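Local coordinates for putative sulfatase yidJ (Bacteroides fragilis, PDB 2QZU), which probably hydrolyses sulfate esters as a calcium-dependent arylsulfatase of the sulfatase family, within the alkaline phosphatase clan, at residues Phe406-Thr411 / Ala427-Ile432; Pro400-Lys405 / Gly412-Arg417. All blocks are in the same frame, centred on the assembly; numbering follows the deposited sequence.

Both interactions sit in the four-stranded antiparallel sheet toward the C-terminal end of the chain, in which strands 399-404, 412-417, 421-428 and 431-439 lie side by side in sequence order. Interaction 2 pairs the first two strands as a hairpin. Interaction 1 ties the loop of that hairpin to the tight turn between the third and fourth strands, so the segments alternate along the chain: 400-405, 406-411, 412-417, 427-432. Their centres are about 11 Å apart, and they join where Ala427 N lies 2.9 Å from Gly412 O, a probable hydrogen bond. The buried hairpin thus runs out into a surface contact between two neighbouring turns at one end of the sheet.

Interaction 1 of 2, residues Phe406-Thr411 / Ala427-Ile432; sequences FDNHAT and ATDGKI
Three hydrogen bonds join Asn408, Ala410 and Thr411 to the turn at Asp429 and Gly430. Gly430 N gives the shortest, to Ala410 O at 2.8 Å. Asp429 N points almost straight at Thr411 OG1, with 169° at the hydrogen over 3.1 Å; Thr411 OG1 is placed for it beside its own backbone N, anti to the carbonyl carbon (chi1 -66°). Asn408 ND2 reaches Asp429 OD1 at 3.0 Å. The acceptor lies close to the amide plane of Asn408, yet the donor comes from above the carboxylate plane, and the two side chains cross at about a right angle.

The other end of the Asn408 amide is used inside its own loop. Asn408 OD1 accepts from Ala410 N at 3.1 Å, an Asx turn that fixes the amide while ND2 faces the aspartate. This Asx turn overlaps a type I turn from Asn408 to Thr411, and the partner is a type I' turn from Thr428 to Lys431, the tight two-residue connection of a beta hairpin. Asp429 and Gly430 fill its central positions, both with positive phi.

A weaker polar contact comes from Thr411 CA, which brings its hydrogen to Ala427 O in a CA-H...O contact of 3.2 Å. Van der Waals contacts are few: Ala410 CB rests 3.5 Å from Gly430 N, and Thr411 CG2 lies 3.5 Å from Ala427 O. Beyond the two segments, Tyr479 touches Ala410 and Phe476 touches Ala427, while Thr428 OG1 is hydrogen-bonded to Asp433.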
ATOM      1  N   PHE A 406      20.794  -7.842 -15.858  1.00  8.09           N
ATOM      2  CA  PHE A 406      21.917  -7.877 -14.925  1.00 12.35           C
ATOM      3  C   PHE A 406      22.698  -9.177 -14.827  1.00 10.52           C
ATOM      4  O   PHE A 406      23.917  -9.147 -14.644  1.00 13.59           O
ATOM      5  CB  PHE A 406      21.472  -7.457 -13.517  1.00  8.31           C
ATOM      6  CG  PHE A 406      20.570  -8.444 -12.841  1.00 13.01           C
ATOM      7  CD1 PHE A 406      19.211  -8.480 -13.134  1.00 16.76           C
ATOM      8  CD2 PHE A 406      21.081  -9.344 -11.910  1.00 12.60           C
ATOM      9  CE1 PHE A 406      18.370  -9.395 -12.507  1.00 16.93           C
ATOM     10  CE2 PHE A 406      20.249 -10.264 -11.278  1.00 17.24           C
ATOM     11  CZ  PHE A 406      18.891 -10.288 -11.578  1.00 16.20           C
ATOM     12  N   ASP A 407      22.016 -10.311 -14.951  1.00 11.28           N
ATOM     13  CA  ASP A 407      22.693 -11.602 -14.852  1.00 15.16           C
ATOM     14  C   ASP A 407      23.049 -12.250 -16.193  1.00 17.09           C
ATOM     15  O   ASP A 407      23.486 -13.401 -16.235  1.00 15.69           O
ATOM     16  CB  ASP A 407      21.860 -12.567 -13.997  1.00  9.51           C
ATOM     17  CG  ASP A 407      20.459 -12.781 -14.543  1.00 23.10           C
ATOM     18  OD1 ASP A 407      20.004 -11.971 -15.377  1.00 21.74           O
ATOM     19  OD2 ASP A 407      19.804 -13.760 -14.119  1.00 18.84           O
ATOM     20  N   ASN A 408      22.872 -11.507 -17.282  1.00 11.32           N
ATOM     21  CA  ASN A 408      23.201 -11.998 -18.623  1.00 10.73           C
ATOM     22  C   ASN A 408      23.207 -10.827 -19.594  1.00 12.03           C
ATOM     23  O   ASN A 408      22.187 -10.517 -20.208  1.00 10.54           O
ATOM     24  CB  ASN A 408      22.186 -13.049 -19.091  1.00 10.23           C
ATOM     25  CG  ASN A 408      22.493 -13.577 -20.489  1.00 12.48           C
ATOM     26  OD1 ASN A 408      23.526 -13.252 -21.074  1.00 13.48           O
ATOM     27  ND2 ASN A 408      21.594 -14.397 -21.025  1.00 14.57           N
ATOM     28  N   HIS A 409      24.356 -10.176 -19.731  1.00 11.36           N
ATOM     29  CA  HIS A 409      24.465  -9.022 -20.616  1.00 13.06           C
ATOM     30  C   HIS A 409      24.167  -9.305 -22.087  1.00  9.68           C
ATOM     31  O   HIS A 409      23.966  -8.375 -22.862  1.00 11.13           O
ATOM     32  CB  HIS A 409      25.851  -8.380 -20.481  1.00 13.07           C
ATOM     33  CG  HIS A 409      26.115  -7.777 -19.134  1.00 11.29           C
ATOM     34  ND1 HIS A 409      27.282  -7.112 -18.832  1.00 13.05           N
ATOM     35  CD2 HIS A 409      25.366  -7.751 -18.005  1.00  8.19           C
ATOM     36  CE1 HIS A 409      27.246  -6.703 -17.575  1.00  8.48           C
ATOM     37  NE2 HIS A 409      26.092  -7.079 -17.052  1.00  9.54           N
ATOM     38  N   ALA A 410      24.131 -10.579 -22.479  1.00  9.56           N
ATOM     39  CA  ALA A 410      23.847 -10.926 -23.868  1.00 11.85           C
ATOM     40  C   ALA A 410      22.356 -10.820 -24.173  1.00  8.37           C
ATOM     41  O   ALA A 410      21.921 -11.075 -25.297  1.00  9.19           O
ATOM     42  CB  ALA A 410      24.344 -12.341 -24.177  1.00 12.22           C
ATOM     43  N   THR A 411      21.574 -10.450 -23.166  1.00  6.54           N
ATOM     44  CA  THR A 411      20.130 -10.306 -23.332  1.00  7.00           C
ATOM     45  C   THR A 411      19.727  -8.892 -22.948  1.00  8.53           C
ATOM     46  O   THR A 411      20.200  -8.360 -21.948  1.00  8.61           O
ATOM     47  CB  THR A 411      19.359 -11.310 -22.446  1.00 10.64           C
ATOM     48  OG1 THR A 411      19.628 -12.642 -22.899  1.00 12.85           O
ATOM     49  CG2 THR A 411      17.854 -11.055 -22.518  1.00 14.07           C
ATOM     50  N   ALA A 427      17.809  -8.472 -28.004  1.00  7.37           N
ATOM     51  CA  ALA A 427      18.613  -9.661 -28.219  1.00  9.99           C
ATOM     52  C   ALA A 427      18.432 -10.604 -27.045  1.00  7.34           C
ATOM     53  O   ALA A 427      18.217 -10.176 -25.910  1.00  9.08           O
ATOM     54  CB  ALA A 427      20.088  -9.290 -28.357  1.00  7.85           C
ATOM     55  N   THR A 428      18.504 -11.894 -27.338  1.00  6.87           N
ATOM     56  CA  THR A 428      18.396 -12.925 -26.319  1.00 10.88           C
ATOM     57  C   THR A 428      19.616 -13.804 -26.557  1.00 10.88           C
ATOM     58  O   THR A 428      19.779 -14.371 -27.638  1.00 11.97           O
ATOM     59  CB  THR A 428      17.106 -13.759 -26.480  1.00 13.59           C
ATOM     60  OG1 THR A 428      15.962 -12.914 -26.298  1.00 14.18           O
ATOM     61  CG2 THR A 428      17.064 -14.881 -25.448  1.00 11.13           C
ATOM     62  N   ASP A 429      20.484 -13.884 -25.552  1.00 12.38           N
ATOM     63  CA  ASP A 429      21.712 -14.670 -25.646  1.00 10.71           C
ATOM     64  C   ASP A 429      22.557 -14.340 -26.879  1.00 11.86           C
ATOM     65  O   ASP A 429      23.103 -15.234 -27.531  1.00 12.76           O
ATOM     66  CB  ASP A 429      21.396 -16.166 -25.614  1.00 11.17           C
ATOM     67  CG  ASP A 429      20.866 -16.619 -24.268  1.00 25.20           C
ATOM     68  OD1 ASP A 429      21.528 -16.340 -23.247  1.00 36.06           O
ATOM     69  OD2 ASP A 429      19.792 -17.254 -24.229  1.00 35.73           O
ATOM     70  N   GLY A 430      22.654 -13.051 -27.194  1.00  7.10           N
ATOM     71  CA  GLY A 430      23.464 -12.619 -28.322  1.00 11.76           C
ATOM     72  C   GLY A 430      22.848 -12.669 -29.710  1.00 12.74           C
ATOM     73  O   GLY A 430      23.547 -12.432 -30.699  1.00 10.73           O
ATOM     74  N   LYS A 431      21.556 -12.960 -29.800  1.00 11.93           N
ATOM     75  CA  LYS A 431      20.885 -13.028 -31.101  1.00  9.17           C
ATOM     76  C   LYS A 431      19.711 -12.048 -31.165  1.00  9.46           C
ATOM     77  O   LYS A 431      18.812 -12.103 -30.324  1.00 10.10           O
ATOM     78  CB  LYS A 431      20.401 -14.458 -31.343  1.00 11.85           C
ATOM     79  CG  LYS A 431      21.526 -15.485 -31.251  1.00 16.53           C
ATOM     80  CD  LYS A 431      21.036 -16.839 -30.755  1.00 32.60           C
ATOM     81  CE  LYS A 431      20.262 -17.587 -31.819  1.00 44.02           C
ATOM     82  NZ  LYS A 431      21.140 -17.949 -32.966  1.00 50.51           N
ATOM     83  N   ILE A 432      19.722 -11.162 -32.160  1.00 10.39           N
ATOM     84  CA  ILE A 432      18.651 -10.170 -32.311  1.00 10.99           C
ATOM     85  C   ILE A 432      17.297 -10.871 -32.385  1.00 13.29           C
ATOM     86  O   ILE A 432      17.054 -11.711 -33.257  1.00 15.87           O
ATOM     87  CB  ILE A 432      18.864  -9.284 -33.550  1.00 10.03           C
ATOM     88  CG1 ILE A 432      20.214  -8.564 -33.449  1.00 16.00           C
ATOM     89  CG2 ILE A 432      17.749  -8.250 -33.646  1.00 11.40           C
ATOM     90  CD1 ILE A 432      20.349  -7.652 -32.233  1.00 24.13           C
TER

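Interaction 2 of 2, residues Pro400-Lys405 / Gly412-Arg417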
ATOM      1  N   PRO A 400      21.242   7.309 -26.839  1.00  6.14           N
ATOM      2  CA  PRO A 400      21.013   5.863 -26.783  1.00  4.65           C
ATOM      3  C   PRO A 400      19.888   5.460 -25.829  1.00  7.74           C
ATOM      4  O   PRO A 400      19.394   6.277 -25.048  1.00  5.89           O
ATOM      5  CB  PRO A 400      22.359   5.333 -26.308  1.00  4.20           C
ATOM      6  CG  PRO A 400      22.795   6.407 -25.346  1.00  3.86           C
ATOM      7  CD  PRO A 400      22.471   7.676 -26.105  1.00  6.94           C
ATOM      8  N   TYR A 401      19.477   4.198 -25.925  1.00  7.32           N
ATOM      9  CA  TYR A 401      18.464   3.624 -25.042  1.00  5.88           C
ATOM     10  C   TYR A 401      19.040   2.305 -24.541  1.00  4.26           C
ATOM     11  O   TYR A 401      19.673   1.575 -25.305  1.00  6.74           O
ATOM     12  CB  TYR A 401      17.148   3.333 -25.765  1.00  7.57           C
ATOM     13  CG  TYR A 401      16.238   2.453 -24.930  1.00  7.30           C
ATOM     14  CD1 TYR A 401      15.661   2.933 -23.753  1.00  5.40           C
ATOM     15  CD2 TYR A 401      16.027   1.118 -25.266  1.00  5.36           C
ATOM     16  CE1 TYR A 401      14.903   2.102 -22.928  1.00 10.87           C
ATOM     17  CE2 TYR A 401      15.272   0.277 -24.446  1.00  8.76           C
ATOM     18  CZ  TYR A 401      14.716   0.776 -23.281  1.00  4.97           C
ATOM     19  OH  TYR A 401      13.980  -0.052 -22.457  1.00  8.63           O
ATOM     20  N   TYR A 402      18.804   1.986 -23.273  1.00  4.19           N
ATOM     21  CA  TYR A 402      19.336   0.755 -22.699  1.00  3.35           C
ATOM     22  C   TYR A 402      18.410  -0.045 -21.798  1.00  8.03           C
ATOM     23  O   TYR A 402      17.556   0.499 -21.103  1.00  7.87           O
ATOM     24  CB  TYR A 402      20.560   1.055 -21.818  1.00  4.26           C
ATOM     25  CG  TYR A 402      21.768   1.592 -22.520  1.00  3.11           C
ATOM     26  CD1 TYR A 402      22.716   0.729 -23.075  1.00  5.83           C
ATOM     27  CD2 TYR A 402      21.970   2.965 -22.638  1.00  3.40           C
ATOM     28  CE1 TYR A 402      23.833   1.226 -23.730  1.00  9.28           C
ATOM     29  CE2 TYR A 402      23.083   3.472 -23.293  1.00  5.81           C
ATOM     30  CZ  TYR A 402      24.008   2.595 -23.837  1.00 11.29           C
ATOM     31  OH  TYR A 402      25.097   3.087 -24.512  1.00  6.48           O
ATOM     32  N   PHE A 403      18.629  -1.353 -21.832  1.00  9.15           N
ATOM     33  CA  PHE A 403      18.010  -2.307 -20.932  1.00  5.43           C
ATOM     34  C   PHE A 403      19.028  -3.431 -20.929  1.00  7.28           C
ATOM     35  O   PHE A 403      19.289  -4.044 -21.965  1.00  6.90           O
ATOM     36  CB  PHE A 403      16.674  -2.898 -21.364  1.00  9.70           C
ATOM     37  CG  PHE A 403      16.219  -3.984 -20.427  1.00  8.67           C
ATOM     38  CD1 PHE A 403      15.895  -3.672 -19.106  1.00 11.30           C
ATOM     39  CD2 PHE A 403      16.272  -5.324 -20.803  1.00  7.04           C
ATOM     40  CE1 PHE A 403      15.643  -4.677 -18.171  1.00 14.47           C
ATOM     41  CE2 PHE A 403      16.023  -6.335 -19.876  1.00 14.08           C
ATOM     42  CZ  PHE A 403      15.709  -6.011 -18.555  1.00 14.52           C
ATOM     43  N   VAL A 404      19.627  -3.669 -19.770  1.00  8.16           N
ATOM     44  CA  VAL A 404      20.630  -4.715 -19.629  1.00  6.88           C
ATOM     45  C   VAL A 404      20.156  -5.730 -18.599  1.00  7.18           C
ATOM     46  O   VAL A 404      19.798  -5.360 -17.480  1.00  9.55           O
ATOM     47  CB  VAL A 404      21.986  -4.130 -19.147  1.00  6.59           C
ATOM     48  CG1 VAL A 404      23.030  -5.246 -19.042  1.00  8.80           C
ATOM     49  CG2 VAL A 404      22.456  -3.049 -20.098  1.00  7.60           C
ATOM     50  N   LYS A 405      20.134  -7.005 -18.975  1.00  9.74           N
ATOM     51  CA  LYS A 405      19.724  -8.039 -18.032  1.00 10.46           C
ATOM     52  C   LYS A 405      20.945  -8.193 -17.131  1.00  9.21           C
ATOM     53  O   LYS A 405      22.006  -8.615 -17.589  1.00  9.30           O
ATOM     54  CB  LYS A 405      19.407  -9.346 -18.761  1.00 10.91           C
ATOM     55  CG  LYS A 405      18.764 -10.398 -17.868  1.00 16.94           C
ATOM     56  CD  LYS A 405      18.256 -11.588 -18.666  1.00 18.46           C
ATOM     57  CE  LYS A 405      17.632 -12.634 -17.749  1.00 13.78           C
ATOM     58  NZ  LYS A 405      17.051 -13.764 -18.523  1.00 37.49           N
ATOM     59  N   GLY A 412      18.860  -8.286 -23.751  1.00  6.45           N
ATOM     60  CA  GLY A 412      18.420  -6.938 -23.450  1.00  5.60           C
ATOM     61  C   GLY A 412      18.120  -6.107 -24.682  1.00  7.08           C
ATOM     62  O   GLY A 412      17.996  -6.630 -25.789  1.00  6.00           O
ATOM     63  N   TYR A 413      18.000  -4.801 -24.472  1.00  7.50           N
ATOM     64  CA  TYR A 413      17.709  -3.854 -25.540  1.00  6.13           C
ATOM     65  C   TYR A 413      18.817  -2.833 -25.708  1.00  2.70           C
ATOM     66  O   TYR A 413      19.487  -2.464 -24.746  1.00  6.87           O
ATOM     67  CB  TYR A 413      16.458  -3.032 -25.215  1.00  5.51           C
ATOM     68  CG  TYR A 413      15.124  -3.712 -25.343  1.00 12.59           C
ATOM     69  CD1 TYR A 413      14.511  -3.864 -26.589  1.00 11.12           C
ATOM     70  CD2 TYR A 413      14.436  -4.143 -24.211  1.00  9.98           C
ATOM     71  CE1 TYR A 413      13.236  -4.422 -26.698  1.00  9.75           C
ATOM     72  CE2 TYR A 413      13.168  -4.705 -24.309  1.00 17.47           C
ATOM     73  CZ  TYR A 413      12.573  -4.839 -25.554  1.00 15.81           C
ATOM     74  OH  TYR A 413      11.316  -5.396 -25.650  1.00 14.64           O
ATOM     75  N   ARG A 414      18.981  -2.365 -26.938  1.00  5.58           N
ATOM     76  CA  ARG A 414      19.905  -1.276 -27.239  1.00  5.33           C
ATOM     77  C   ARG A 414      19.148  -0.479 -28.290  1.00  9.49           C
ATOM     78  O   ARG A 414      18.503  -1.053 -29.169  1.00  8.85           O
ATOM     79  CB  ARG A 414      21.243  -1.766 -27.797  1.00  2.17           C
ATOM     80  CG  ARG A 414      22.096  -2.500 -26.782  1.00  2.50           C
ATOM     81  CD  ARG A 414      22.525  -1.620 -25.604  1.00  5.27           C
ATOM     82  NE  ARG A 414      23.502  -2.330 -24.783  1.00  5.84           N
ATOM     83  CZ  ARG A 414      23.217  -3.366 -24.000  1.00  8.60           C
ATOM     84  NH1 ARG A 414      21.971  -3.815 -23.910  1.00  6.33           N
ATOM     85  NH2 ARG A 414      24.187  -3.986 -23.340  1.00  6.32           N
ATOM     86  N   GLY A 415      19.192   0.841 -28.188  1.00  6.13           N
ATOM     87  CA  GLY A 415      18.473   1.637 -29.161  1.00  4.96           C
ATOM     88  C   GLY A 415      19.006   3.039 -29.317  1.00  5.39           C
ATOM     89  O   GLY A 415      20.009   3.413 -28.711  1.00  5.88           O
ATOM     90  N   LEU A 416      18.319   3.812 -30.146  1.00  6.74           N
ATOM     91  CA  LEU A 416      18.684   5.192 -30.411  1.00  7.57           C
ATOM     92  C   LEU A 416      17.421   6.042 -30.486  1.00  9.71           C
ATOM     93  O   LEU A 416      16.372   5.570 -30.921  1.00  9.42           O
ATOM     94  CB  LEU A 416      19.432   5.294 -31.742  1.00  8.27           C
ATOM     95  CG  LEU A 416      20.771   4.576 -31.909  1.00 16.69           C
ATOM     96  CD1 LEU A 416      21.192   4.645 -33.376  1.00 19.44           C
ATOM     97  CD2 LEU A 416      21.821   5.213 -31.014  1.00 16.43           C
ATOM     98  N   ARG A 417      17.525   7.291 -30.049  1.00  9.37           N
ATOM     99  CA  ARG A 417      16.401   8.216 -30.105  1.00 11.00           C
ATOM    100  C   ARG A 417      16.871   9.449 -30.860  1.00  8.10           C
ATOM    101  O   ARG A 417      17.758  10.165 -30.392  1.00 10.37           O
ATOM    102  CB  ARG A 417      15.938   8.620 -28.693  1.00  7.95           C
ATOM    103  CG  ARG A 417      14.723   9.573 -28.677  1.00  8.69           C
ATOM    104  CD  ARG A 417      14.309   9.931 -27.246  1.00 11.34           C
ATOM    105  NE  ARG A 417      13.125  10.793 -27.184  1.00  9.17           N
ATOM    106  CZ  ARG A 417      13.106  12.078 -27.527  1.00 15.47           C
ATOM    107  NH1 ARG A 417      14.205  12.674 -27.962  1.00 13.09           N
ATOM    108  NH2 ARG A 417      11.980  12.776 -27.423  1.00 11.29           N
TER
HETATM  109  O   HOH W   1      22.186   1.907 -27.025  1.00  7.84           O
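Arg414 meets Tyr402 through a bend in its chain: CG stands beside the backbone N, and chi2 of -63° bends the chain and brings Arg414 CD obliquely to the Tyr402 ring, 3.5 Å from Tyr402 CD1. The guanidinium and ring planes are 54° apart, and Val404 CG2 lies over one guanidinium face. Arg414 NH1 donates to Tyr413 O at 2.9 Å, and Phe403 N reaches the same oxygen from the opposite face of its carbonyl plane, so two donors grip it. Asp474 forms a salt bridge with Arg414 NE, and Trp468 bonds to Tyr402 OH.

The other face of the sheet carries the aromatic side chains of Tyr401, Phe403 and Tyr413. Tyr401 CE2 packs 3.6 Å from Tyr413 CB, and Phe403 CB sits at the edge of the Tyr413 ring, in its plane, 3.8 Å from Tyr413 CD2. Opposite Tyr401, Gly415 brings no side chain. One water donates to both Tyr401 O and Gly415 O. Backbone bonds run both ways within the pairs Tyr401-Gly415 and Phe403-Tyr413, alternating with non-hydrogen-bonded pairs: an antiparallel beta hairpin, here the first of the C-terminal four-stranded sheet, as in other sulfatases.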